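Local structure of DNA processing protein DprA (Streptococcus pneumoniae, 3UQZ) at residues Q19-L22 with K23-Y27; A163-G166 with T167-V171. The protein helps load the recombinase RecA onto incoming single-stranded DNA during natural transformation, binding that DNA cooperatively and protecting it from nucleases. One frame throughout, in Å; residues are numbered along the deposited sequence.

Both contacts are local, one in each of the chain's two family regions. Contact 1 is two turns of helix 18-28 in the sterile alpha motif (SAM) region, where Ile21 and Leu25 face helix 5-13. Contact 2 lies in the Rossmann-like region, where the chain leaves strand 161-164 and bends through a turn on its way to helix 178-187. The centres of contact 1 and contact 2 are about 25 Å apart, and the nearest atoms of contact 1 and contact 2 about 15 Å, so they do not touch. The centre of contact 1, which is partly buried, lies about 20 Å from the centre of the chain, that of the buried contact 2 about 10 Å. Neither is touched by the other chain of the dimer.

Contact 1: Q19-L22 with K23-Y27; sequences QQIL and KVLEY
Ile21 and Leu25, one helical turn apart, lie side by side and point the same way, with Ile21 CG2 3.9 Å from Leu25 CD1. In Ile21 the CG2 branch is anti to the backbone N, while CG1 takes the place opposite the carbonyl carbon (chi1 -61°); CG2 is thus the branch that meets the leucine. Leu25 CG also rests 3.4 Å from the carbonyl oxygen Ile21 O, which accepts the bond from Leu25 N at 2.9 Å, nearly straight at the hydrogen (165°). Gln19 and Lys23 meet differently: their chains cross at about a right angle, and Gln19 OE1 stays 3.9 Å from Lys23 NZ, a loose polar approach. The bend at the last torsion of Lys23 turns NZ back to the glutamine amide, for Lys23 CE is still 4.7 Å from Gln19 OE1. All this belongs to helix 18-28 of the SAM domain, a small helical bundle; Ile21 packs on Leu11 and Leu25 on Ile8 of helix 5-13, and Val24 touches Ile40 of helix 37-43. Val24 CG2 lies 3.4 Å from Gln20 O, the acceptor for Val24 N. On the exposed side the Glu26 chain starts over Leu22 O, the acceptor for Glu26 N, and runs on extended beyond CG. Gln20 OE1 accepts a hydrogen bond from Thr17 N, just ahead of the helix.

Contact 2: A163-G166 with T167-V171; sequences AVIG and TGLDV
Beyond strand 161-164 the backbone runs through Ile165, bends sharply at Gly166, continues extended through Thr167 and closes a type I beta turn from Gly168 to Val171, in which Val171 N binds Gly168 O at 3.0 Å. Ile165 reaches across the bend with its CD1 end. CG1 sits between the backbone N and the carbonyl carbon (chi1 58°), and with chi2 extended (169°) the methyl is carried over to the far limb. There Ile165 CD1 lies 3.4 Å from Thr167 O, close to Gly168 O as well, and 3.9 Å from Leu169 CD2, so one methyl meets two peptide oxygens and a leucine branch. The hydroxyl of Thr167 also faces this methyl, with OG1 3.7 Å from Ile165 CD1, while CG2 is turned back against the peptide of Gly166. From just before the turn, Thr167 OG1 reaches over it to Gly168 O (3.0 Å) and Val171 O (3.1 Å), both within hydrogen-bonding distance of the hydroxyl. This is the loop after a parallel strand of the Rossmann-like sheet, on the way to helix 178-187. Strand 189-192 runs alongside: its Val190 and Ser192 touch both Ile165 and Leu169, and Ser192 OG is hydrogen-bonded to Thr167 O. The carbonyl of Gly166 is bound by His204 ND1, at the start of helix 204-215. In the turn itself, Asp170 curls its carboxylate back beside Gly168: OD1 accepts a bond from Gly197 N, and OD2 forms a salt bridge with Lys70 NZ. Val171 O is a partner of Gln181 NE2 too, which ties the end of the turn to helix 178-187.

Contact 1: Q19-L22 with K23-Y27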
ATOM      1  N   GLN A  19     -29.150   9.076 -20.394  1.00 41.38           N
ATOM      2  CA  GLN A  19     -30.014   8.190 -19.608  1.00 41.33           C
ATOM      3  C   GLN A  19     -31.421   8.134 -20.209  1.00 45.73           C
ATOM      4  O   GLN A  19     -31.992   7.044 -20.298  1.00 46.17           O
ATOM      5  CB  GLN A  19     -30.081   8.611 -18.132  1.00 42.59           C
ATOM      6  CG  GLN A  19     -29.342   7.675 -17.178  1.00 59.93           C
ATOM      7  CD  GLN A  19     -29.733   6.214 -17.277  1.00 81.07           C
ATOM      8  OE1 GLN A  19     -30.896   5.852 -17.514  1.00 77.13           O
ATOM      9  NE2 GLN A  19     -28.761   5.340 -17.073  1.00 72.58           N
ATOM     10  N   GLN A  20     -31.961   9.300 -20.652  1.00 40.99           N
ATOM     11  CA  GLN A  20     -33.287   9.372 -21.271  1.00 40.28           C
ATOM     12  C   GLN A  20     -33.358   8.550 -22.564  1.00 42.17           C
ATOM     13  O   GLN A  20     -34.334   7.817 -22.748  1.00 41.90           O
ATOM     14  CB  GLN A  20     -33.726  10.827 -21.495  1.00 41.57           C
ATOM     15  CG  GLN A  20     -34.126  11.530 -20.202  1.00 51.18           C
ATOM     16  CD  GLN A  20     -34.243  13.034 -20.321  1.00 64.87           C
ATOM     17  OE1 GLN A  20     -33.704  13.677 -21.240  1.00 55.24           O
ATOM     18  NE2 GLN A  20     -34.920  13.630 -19.350  1.00 56.68           N
ATOM     19  N   ILE A  21     -32.305   8.621 -23.425  1.00 36.68           N
ATOM     20  CA  ILE A  21     -32.229   7.845 -24.678  1.00 35.93           C
ATOM     21  C   ILE A  21     -32.087   6.343 -24.373  1.00 42.96           C
ATOM     22  O   ILE A  21     -32.688   5.518 -25.064  1.00 43.31           O
ATOM     23  CB  ILE A  21     -31.162   8.399 -25.661  1.00 37.98           C
ATOM     24  CG1 ILE A  21     -31.500   9.860 -26.054  1.00 37.04           C
ATOM     25  CG2 ILE A  21     -31.027   7.504 -26.913  1.00 37.76           C
ATOM     26  CD1 ILE A  21     -30.387  10.707 -26.329  1.00 38.68           C
ATOM     27  N   LEU A  22     -31.341   6.002 -23.302  1.00 41.02           N
ATOM     28  CA  LEU A  22     -31.183   4.629 -22.835  1.00 41.32           C
ATOM     29  C   LEU A  22     -32.533   4.000 -22.484  1.00 45.84           C
ATOM     30  O   LEU A  22     -32.767   2.867 -22.890  1.00 46.42           O
ATOM     31  CB  LEU A  22     -30.210   4.549 -21.648  1.00 41.80           C
ATOM     32  CG  LEU A  22     -28.809   4.024 -21.976  1.00 46.71           C
ATOM     33  CD1 LEU A  22     -27.828   4.381 -20.880  1.00 46.24           C
ATOM     34  CD2 LEU A  22     -28.824   2.508 -22.241  1.00 49.95           C
ATOM     35  N   LYS A  23     -33.435   4.742 -21.783  1.00 42.65           N
ATOM     36  CA  LYS A  23     -34.798   4.285 -21.447  1.00 42.69           C
ATOM     37  C   LYS A  23     -35.592   4.014 -22.730  1.00 46.20           C
ATOM     38  O   LYS A  23     -36.236   2.968 -22.829  1.00 45.74           O
ATOM     39  CB  LYS A  23     -35.557   5.326 -20.600  1.00 45.13           C
ATOM     40  CG  LYS A  23     -35.163   5.352 -19.139  1.00 61.00           C
ATOM     41  CD  LYS A  23     -36.035   6.321 -18.359  1.00 72.06           C
ATOM     42  CE  LYS A  23     -35.489   6.550 -16.971  1.00 80.02           C
ATOM     43  NZ  LYS A  23     -34.392   7.560 -16.944  1.00 84.74           N
ATOM     44  N   VAL A  24     -35.512   4.948 -23.719  1.00 41.69           N
ATOM     45  CA  VAL A  24     -36.207   4.853 -25.004  1.00 41.01           C
ATOM     46  C   VAL A  24     -35.760   3.596 -25.744  1.00 45.70           C
ATOM     47  O   VAL A  24     -36.608   2.816 -26.181  1.00 45.15           O
ATOM     48  CB  VAL A  24     -36.037   6.142 -25.856  1.00 45.00           C
ATOM     49  CG1 VAL A  24     -36.585   5.969 -27.273  1.00 44.63           C
ATOM     50  CG2 VAL A  24     -36.678   7.351 -25.178  1.00 44.87           C
ATOM     51  N   LEU A  25     -34.433   3.381 -25.852  1.00 43.49           N
ATOM     52  CA  LEU A  25     -33.873   2.224 -26.558  1.00 43.74           C
ATOM     53  C   LEU A  25     -34.184   0.889 -25.908  1.00 50.03           C
ATOM     54  O   LEU A  25     -34.344  -0.107 -26.616  1.00 48.92           O
ATOM     55  CB  LEU A  25     -32.372   2.384 -26.843  1.00 43.23           C
ATOM     56  CG  LEU A  25     -31.969   3.563 -27.742  1.00 46.63           C
ATOM     57  CD1 LEU A  25     -30.478   3.720 -27.771  1.00 45.64           C
ATOM     58  CD2 LEU A  25     -32.515   3.421 -29.165  1.00 46.73           C
ATOM     59  N   GLU A  26     -34.295   0.878 -24.571  1.00 49.49           N
ATOM     60  CA  GLU A  26     -34.634  -0.312 -23.791  1.00 50.67           C
ATOM     61  C   GLU A  26     -36.063  -0.768 -24.111  1.00 55.73           C
ATOM     62  O   GLU A  26     -36.285  -1.958 -24.337  1.00 55.71           O
ATOM     63  CB  GLU A  26     -34.476  -0.033 -22.290  1.00 52.49           C
ATOM     64  CG  GLU A  26     -33.031   0.048 -21.831  1.00 65.17           C
ATOM     65  CD  GLU A  26     -32.810  -0.005 -20.330  1.00 90.13           C
ATOM     66  OE1 GLU A  26     -33.796   0.099 -19.562  1.00 77.95           O
ATOM     67  OE2 GLU A  26     -31.639  -0.181 -19.926  1.00 88.58           O
ATOM     68  N   TYR A  27     -37.012   0.186 -24.173  1.00 53.27           N
ATOM     69  CA  TYR A  27     -38.411  -0.057 -24.513  1.00 54.30           C
ATOM     70  C   TYR A  27     -38.537  -0.428 -26.001  1.00 57.10           C
ATOM     71  O   TYR A  27     -39.281  -1.349 -26.340  1.00 57.89           O
ATOM     72  CB  TYR A  27     -39.269   1.186 -24.185  1.00 57.13           C
ATOM     73  CG  TYR A  27     -40.750   1.044 -24.488  1.00 61.12           C
ATOM     74  CD1 TYR A  27     -41.663   0.740 -23.481  1.00 63.52           C
ATOM     75  CD2 TYR A  27     -41.242   1.251 -25.773  1.00 62.66           C
ATOM     76  CE1 TYR A  27     -43.028   0.622 -23.752  1.00 65.27           C
ATOM     77  CE2 TYR A  27     -42.601   1.120 -26.059  1.00 64.22           C
ATOM     78  CZ  TYR A  27     -43.493   0.811 -25.046  1.00 74.59           C
ATOM     79  OH  TYR A  27     -44.837   0.693 -25.340  1.00 78.30           O
TER

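Contact 2: A163-G166 with T167-V171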
ATOM      1  N   ALA A 163      -7.682   6.431 -26.733  1.00 27.92           N
ATOM      2  CA  ALA A 163      -7.900   7.718 -26.062  1.00 27.16           C
ATOM      3  C   ALA A 163      -9.397   8.050 -26.035  1.00 33.50           C
ATOM      4  O   ALA A 163     -10.085   7.902 -27.051  1.00 35.22           O
ATOM      5  CB  ALA A 163      -7.137   8.827 -26.750  1.00 27.05           C
ATOM      6  N   VAL A 164      -9.908   8.461 -24.866  1.00 28.34           N
ATOM      7  CA  VAL A 164     -11.310   8.878 -24.685  1.00 26.98           C
ATOM      8  C   VAL A 164     -11.233  10.388 -24.372  1.00 31.89           C
ATOM      9  O   VAL A 164     -10.653  10.776 -23.361  1.00 32.30           O
ATOM     10  CB  VAL A 164     -12.057   8.040 -23.597  1.00 28.12           C
ATOM     11  CG1 VAL A 164     -13.542   8.380 -23.539  1.00 26.68           C
ATOM     12  CG2 VAL A 164     -11.872   6.545 -23.844  1.00 27.59           C
ATOM     13  N   ILE A 165     -11.694  11.232 -25.294  1.00 27.51           N
ATOM     14  CA  ILE A 165     -11.586  12.686 -25.129  1.00 26.64           C
ATOM     15  C   ILE A 165     -12.841  13.371 -24.571  1.00 30.29           C
ATOM     16  O   ILE A 165     -13.919  12.766 -24.515  1.00 29.03           O
ATOM     17  CB  ILE A 165     -11.042  13.361 -26.420  1.00 29.34           C
ATOM     18  CG1 ILE A 165     -11.938  13.070 -27.648  1.00 28.90           C
ATOM     19  CG2 ILE A 165      -9.574  12.965 -26.656  1.00 29.47           C
ATOM     20  CD1 ILE A 165     -11.635  13.901 -28.907  1.00 34.40           C
ATOM     21  N   GLY A 166     -12.667  14.618 -24.129  1.00 27.56           N
ATOM     22  CA  GLY A 166     -13.736  15.463 -23.599  1.00 27.63           C
ATOM     23  C   GLY A 166     -14.102  16.630 -24.500  1.00 33.42           C
ATOM     24  O   GLY A 166     -14.638  17.637 -24.039  1.00 33.71           O
ATOM     25  N   THR A 167     -13.779  16.515 -25.801  1.00 31.15           N
ATOM     26  CA  THR A 167     -14.041  17.516 -26.846  1.00 30.01           C
ATOM     27  C   THR A 167     -14.489  16.786 -28.134  1.00 34.12           C
ATOM     28  O   THR A 167     -14.561  15.545 -28.148  1.00 33.12           O
ATOM     29  CB  THR A 167     -12.760  18.306 -27.168  1.00 32.01           C
ATOM     30  OG1 THR A 167     -11.846  17.473 -27.880  1.00 32.59           O
ATOM     31  CG2 THR A 167     -12.103  18.930 -25.956  1.00 28.49           C
ATOM     32  N   GLY A 168     -14.732  17.560 -29.207  1.00 29.79           N
ATOM     33  CA  GLY A 168     -15.043  17.023 -30.523  1.00 28.78           C
ATOM     34  C   GLY A 168     -13.758  16.467 -31.109  1.00 34.78           C
ATOM     35  O   GLY A 168     -12.659  16.867 -30.674  1.00 34.90           O
ATOM     36  N   LEU A 169     -13.867  15.542 -32.091  1.00 30.46           N
ATOM     37  CA  LEU A 169     -12.707  14.898 -32.722  1.00 29.91           C
ATOM     38  C   LEU A 169     -11.809  15.841 -33.566  1.00 36.82           C
ATOM     39  O   LEU A 169     -10.723  15.436 -33.991  1.00 37.20           O
ATOM     40  CB  LEU A 169     -13.113  13.621 -33.496  1.00 28.99           C
ATOM     41  CG  LEU A 169     -13.657  12.460 -32.645  1.00 32.03           C
ATOM     42  CD1 LEU A 169     -14.453  11.531 -33.466  1.00 31.66           C
ATOM     43  CD2 LEU A 169     -12.547  11.694 -31.936  1.00 31.00           C
ATOM     44  N   ASP A 170     -12.252  17.100 -33.765  1.00 33.80           N
ATOM     45  CA  ASP A 170     -11.547  18.156 -34.510  1.00 33.58           C
ATOM     46  C   ASP A 170     -11.052  19.254 -33.555  1.00 38.13           C
ATOM     47  O   ASP A 170     -10.585  20.316 -34.000  1.00 38.85           O
ATOM     48  CB  ASP A 170     -12.457  18.756 -35.611  1.00 35.11           C
ATOM     49  CG  ASP A 170     -13.871  19.157 -35.196  1.00 47.17           C
ATOM     50  OD1 ASP A 170     -14.215  19.012 -33.993  1.00 47.91           O
ATOM     51  OD2 ASP A 170     -14.649  19.566 -36.077  1.00 53.65           O
ATOM     52  N   VAL A 171     -11.182  18.990 -32.236  1.00 32.89           N
ATOM     53  CA  VAL A 171     -10.785  19.878 -31.140  1.00 31.54           C
ATOM     54  C   VAL A 171      -9.688  19.177 -30.318  1.00 35.62           C
ATOM     55  O   VAL A 171      -9.729  17.959 -30.130  1.00 35.11           O
ATOM     56  CB  VAL A 171     -12.004  20.336 -30.289  1.00 33.81           C
ATOM     57  CG1 VAL A 171     -11.581  21.211 -29.108  1.00 32.80           C
ATOM     58  CG2 VAL A 171     -13.041  21.054 -31.153  1.00 33.04           C
TER